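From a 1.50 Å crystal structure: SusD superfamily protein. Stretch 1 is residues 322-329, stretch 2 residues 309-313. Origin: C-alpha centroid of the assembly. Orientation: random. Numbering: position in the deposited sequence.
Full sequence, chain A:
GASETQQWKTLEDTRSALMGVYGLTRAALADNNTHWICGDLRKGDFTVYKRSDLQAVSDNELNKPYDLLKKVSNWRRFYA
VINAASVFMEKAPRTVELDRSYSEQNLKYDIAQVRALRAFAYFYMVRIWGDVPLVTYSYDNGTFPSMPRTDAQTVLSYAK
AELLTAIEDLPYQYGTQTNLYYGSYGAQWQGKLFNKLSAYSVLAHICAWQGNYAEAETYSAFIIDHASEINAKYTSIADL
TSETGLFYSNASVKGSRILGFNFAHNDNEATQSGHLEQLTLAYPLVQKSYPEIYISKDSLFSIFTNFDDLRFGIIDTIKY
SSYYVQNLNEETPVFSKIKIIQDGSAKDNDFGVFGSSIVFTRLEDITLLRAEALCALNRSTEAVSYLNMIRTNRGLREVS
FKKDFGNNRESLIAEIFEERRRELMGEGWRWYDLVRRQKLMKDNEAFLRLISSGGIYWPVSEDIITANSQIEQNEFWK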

ATOM      1  N   SER A 322     -20.439   4.285  14.233  1.00 15.63           N
ATOM      2  CA  SER A 322     -19.722   3.055  14.463  1.00 14.72           C
ATOM      3  C   SER A 322     -18.266   3.462  14.225  1.00 14.82           C
ATOM      4  O   SER A 322     -17.989   4.602  13.778  1.00 14.68           O
ATOM      5  CB  SER A 322     -20.150   2.007  13.450  1.00 14.67           C
ATOM      6  OG  SER A 322     -19.903   2.468  12.121  1.00 15.70           O
ATOM      7  N   TYR A 323     -17.324   2.550  14.454  1.00 13.97           N
ATOM      8  CA  TYR A 323     -15.908   2.917  14.260  1.00 13.61           C
ATOM      9  C   TYR A 323     -15.507   3.189  12.801  1.00 12.61           C
ATOM     10  O   TYR A 323     -14.636   4.019  12.562  1.00 14.50           O
ATOM     11  CB  TYR A 323     -14.960   1.923  14.912  1.00 13.99           C
ATOM     12  CG  TYR A 323     -14.804   2.178  16.391  1.00 15.45           C
ATOM     13  CD1 TYR A 323     -14.015   3.232  16.843  1.00 15.33           C
ATOM     14  CD2 TYR A 323     -15.388   1.350  17.344  1.00 16.64           C
ATOM     15  CE1 TYR A 323     -13.839   3.493  18.224  1.00 17.17           C
ATOM     16  CE2 TYR A 323     -15.217   1.603  18.725  1.00 18.20           C
ATOM     17  CZ  TYR A 323     -14.433   2.658  19.147  1.00 18.22           C
ATOM     18  OH  TYR A 323     -14.277   2.895  20.507  1.00 20.85           O
ATOM     19  N   TYR A 324     -16.173   2.548  11.851  1.00 12.40           N
ATOM     20  CA  TYR A 324     -15.908   2.800  10.425  1.00 12.00           C
ATOM     21  C   TYR A 324     -16.817   3.792   9.739  1.00 12.65           C
ATOM     22  O   TYR A 324     -16.410   4.370   8.731  1.00 14.04           O
ATOM     23  CB  TYR A 324     -15.996   1.497   9.640  1.00 12.00           C
ATOM     24  CG  TYR A 324     -14.729   0.654   9.544  1.00 12.34           C
ATOM     25  CD1 TYR A 324     -13.649   0.792  10.426  1.00 13.05           C
ATOM     26  CD2 TYR A 324     -14.651  -0.323   8.550  1.00 12.36           C
ATOM     27  CE1 TYR A 324     -12.517   0.007  10.294  1.00 11.60           C
ATOM     28  CE2 TYR A 324     -13.545  -1.114   8.421  1.00 11.84           C
ATOM     29  CZ  TYR A 324     -12.477  -0.957   9.291  1.00 12.37           C
ATOM     30  OH  TYR A 324     -11.331  -1.694   9.193  1.00 13.10           O
ATOM     31  N   VAL A 325     -18.052   3.943  10.233  1.00 13.19           N
ATOM     32  CA  VAL A 325     -19.078   4.680   9.512  1.00 13.89           C
ATOM     33  C   VAL A 325     -19.892   5.602  10.434  1.00 14.03           C
ATOM     34  O   VAL A 325     -20.285   5.221  11.531  1.00 15.78           O
ATOM     35  CB  VAL A 325     -20.036   3.663   8.822  1.00 13.87           C
ATOM     36  CG1 VAL A 325     -21.114   4.373   8.031  1.00 15.88           C
ATOM     37  CG2 VAL A 325     -19.251   2.700   7.910  1.00 15.82           C
ATOM     38  N   GLN A 326     -20.189   6.787   9.939  1.00 13.83           N
ATOM     39  CA  GLN A 326     -21.031   7.770  10.627  1.00 15.30           C
ATOM     40  C   GLN A 326     -22.259   8.082   9.778  1.00 16.52           C
ATOM     41  O   GLN A 326     -22.357   7.689   8.607  1.00 14.84           O
ATOM     42  CB  GLN A 326     -20.244   9.039  10.923  1.00 17.03           C
ATOM     43  CG  GLN A 326     -19.291   8.888  12.099  1.00 17.37           C
ATOM     44  CD  GLN A 326     -18.520  10.132  12.398  1.00 19.09           C
ATOM     45  OE1 GLN A 326     -18.988  11.257  12.143  1.00 22.76           O
ATOM     46  NE2 GLN A 326     -17.374   9.960  13.025  1.00 19.54           N
ATOM     47  N   ASN A 327     -23.223   8.782  10.390  1.00 17.39           N
ATOM     48  CA  ASN A 327     -24.450   9.169   9.696  1.00 18.61           C
ATOM     49  C   ASN A 327     -25.264   7.970   9.246  1.00 18.34           C
ATOM     50  O   ASN A 327     -25.851   7.962   8.137  1.00 18.83           O
ATOM     51  CB  ASN A 327     -24.189  10.119   8.519  1.00 18.89           C
ATOM     52  CG  ASN A 327     -23.487  11.371   8.906  1.00 20.06           C
ATOM     53  OD1 ASN A 327     -23.305  11.679  10.081  1.00 22.88           O
ATOM     54  ND2 ASN A 327     -23.134  12.153   7.894  1.00 19.99           N
ATOM     55  N   LEU A 328     -25.339   6.957  10.120  1.00 19.65           N
ATOM     56  CA  LEU A 328     -26.109   5.733   9.789  1.00 20.22           C
ATOM     57  C   LEU A 328     -27.633   5.953   9.659  1.00 23.80           C
ATOM     58  O   LEU A 328     -28.334   5.107   9.115  1.00 25.35           O
ATOM     59  CB  LEU A 328     -25.757   4.607  10.752  1.00 19.99           C
ATOM     60  CG  LEU A 328     -24.332   4.032  10.527  1.00 18.83           C
ATOM     61  CD1 LEU A 328     -23.797   3.275  11.783  1.00 19.43           C
ATOM     62  CD2 LEU A 328     -24.328   3.156   9.278  1.00 19.41           C
ATOM     63  N   ASN A 329     -28.103   7.100  10.143  1.00 25.13           N
ATOM     64  CA  ASN A 329     -29.497   7.544   9.963  1.00 26.69           C
ATOM     65  C   ASN A 329     -29.772   8.093   8.554  1.00 27.48           C
ATOM     66  O   ASN A 329     -30.955   8.212   8.179  1.00 28.64           O
ATOM     67  CB  ASN A 329     -29.856   8.636  10.990  1.00 26.72           C
ATOM     68  CG  ASN A 329     -28.933   9.867  10.915  1.00 27.22           C
ATOM     69  OD1 ASN A 329     -27.700   9.746  10.818  1.00 27.82           O
ATOM     70  ND2 ASN A 329     -29.530  11.063  10.977  1.00 29.23           N
TER
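Stretch 2 (309-313) DLRFG

Stretch 2 makes a type I beta turn from Asp309 to Phe312, closed by Phe312 N to Asp309 O at 3.1 Å. The turn packs against the loop at the start of stretch 1. Arg311 lies beside Tyr323 (CA to CA 5.2 Å) and Phe312 beside Ser322 (CA to CA 5.4 Å), so the two chains run in opposite directions here. One direct hydrogen bond joins them, Tyr324 N to Arg311 O at 3.0 Å. Water 1 adds a bridge: it donates to Leu310 O (2.7 Å) and accepts from Tyr323 N and Gly313 N (both 2.9 Å).

Asp309 is t at chi1. Its carboxylate has no contact with stretch 1 and binds Arg311 instead, with NE to OD1 at 2.8 Å and NH2 to OD2 at 2.9 Å. This salt bridge holds the guanidinium, whose end leads away from stretch 1. The aliphatic base of Arg311 (m, t, m) stays behind under Tyr324. Its CB lies 3.7 Å from the centroid of the Tyr324 ring, over the face.

Phe312 is t, which brings its ring nearer stretch 1. Leu328 CD2 meets its edge at CE1, 3.8 Å away. Ser322 OG is 3.5 Å from Phe312 CD1. The p rotamer of Ser322 also lets OG donate to Val325 O at 2.8 Å.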

ATOM      1  N   ASP A 309     -18.747  -7.193  15.597  1.00 12.94           N
ATOM      2  CA  ASP A 309     -17.589  -6.672  14.859  1.00 13.11           C
ATOM      3  C   ASP A 309     -17.342  -5.218  15.280  1.00 12.84           C
ATOM      4  O   ASP A 309     -18.196  -4.339  15.036  1.00 15.03           O
ATOM      5  CB  ASP A 309     -17.822  -6.806  13.374  1.00 13.23           C
ATOM      6  CG  ASP A 309     -16.560  -6.637  12.569  1.00 13.37           C
ATOM      7  OD1 ASP A 309     -15.797  -5.671  12.816  1.00 13.51           O
ATOM      8  OD2 ASP A 309     -16.323  -7.519  11.716  1.00 13.30           O
ATOM      9  N   LEU A 310     -16.190  -4.985  15.922  1.00 12.81           N
ATOM     10  CA  LEU A 310     -15.868  -3.630  16.405  1.00 12.96           C
ATOM     11  C   LEU A 310     -15.747  -2.590  15.305  1.00 12.33           C
ATOM     12  O   LEU A 310     -15.894  -1.400  15.565  1.00 13.34           O
ATOM     13  CB  LEU A 310     -14.588  -3.606  17.262  1.00 12.93           C
ATOM     14  CG  LEU A 310     -14.659  -4.371  18.589  1.00 14.26           C
ATOM     15  CD1 LEU A 310     -13.323  -4.412  19.287  1.00 14.57           C
ATOM     16  CD2 LEU A 310     -15.727  -3.717  19.498  1.00 17.38           C
ATOM     17  N   ARG A 311     -15.461  -3.005  14.079  1.00 13.00           N
ATOM     18  CA  ARG A 311     -15.361  -2.052  12.971  1.00 13.02           C
ATOM     19  C   ARG A 311     -16.734  -1.499  12.554  1.00 12.42           C
ATOM     20  O   ARG A 311     -16.814  -0.357  12.104  1.00 13.14           O
ATOM     21  CB  ARG A 311     -14.689  -2.741  11.773  1.00 13.19           C
ATOM     22  CG  ARG A 311     -13.218  -3.173  12.074  1.00 13.68           C
ATOM     23  CD  ARG A 311     -12.669  -4.240  11.193  1.00 13.47           C
ATOM     24  NE  ARG A 311     -13.333  -5.544  11.402  1.00 12.70           N
ATOM     25  CZ  ARG A 311     -12.777  -6.749  11.187  1.00 12.05           C
ATOM     26  NH1 ARG A 311     -11.504  -6.881  10.821  1.00 11.75           N
ATOM     27  NH2 ARG A 311     -13.498  -7.844  11.351  1.00 12.35           N
ATOM     28  N   PHE A 312     -17.786  -2.303  12.730  1.00 13.06           N
ATOM     29  CA  PHE A 312     -19.143  -1.920  12.363  1.00 14.10           C
ATOM     30  C   PHE A 312     -20.128  -2.554  13.329  1.00 14.29           C
ATOM     31  O   PHE A 312     -20.810  -3.510  13.039  1.00 16.69           O
ATOM     32  CB  PHE A 312     -19.467  -2.269  10.908  1.00 15.05           C
ATOM     33  CG  PHE A 312     -20.790  -1.774  10.479  1.00 15.71           C
ATOM     34  CD1 PHE A 312     -21.061  -0.407  10.522  1.00 17.26           C
ATOM     35  CD2 PHE A 312     -21.794  -2.662  10.096  1.00 16.44           C
ATOM     36  CE1 PHE A 312     -22.310   0.042  10.156  1.00 18.06           C
ATOM     37  CE2 PHE A 312     -23.045  -2.219   9.741  1.00 16.80           C
ATOM     38  CZ  PHE A 312     -23.309  -0.859   9.778  1.00 18.84           C
ATOM     39  N   GLY A 313     -20.165  -1.982  14.509  1.00 14.24           N
ATOM     40  CA  GLY A 313     -20.978  -2.515  15.579  1.00 16.02           C
ATOM     41  C   GLY A 313     -21.204  -1.458  16.626  1.00 14.59           C
ATOM     42  O   GLY A 313     -22.016  -0.545  16.416  1.00 14.97           O
TER
HETATM   43  O   HOH W   1     -18.227  -0.026  15.494  1.00 13.98           O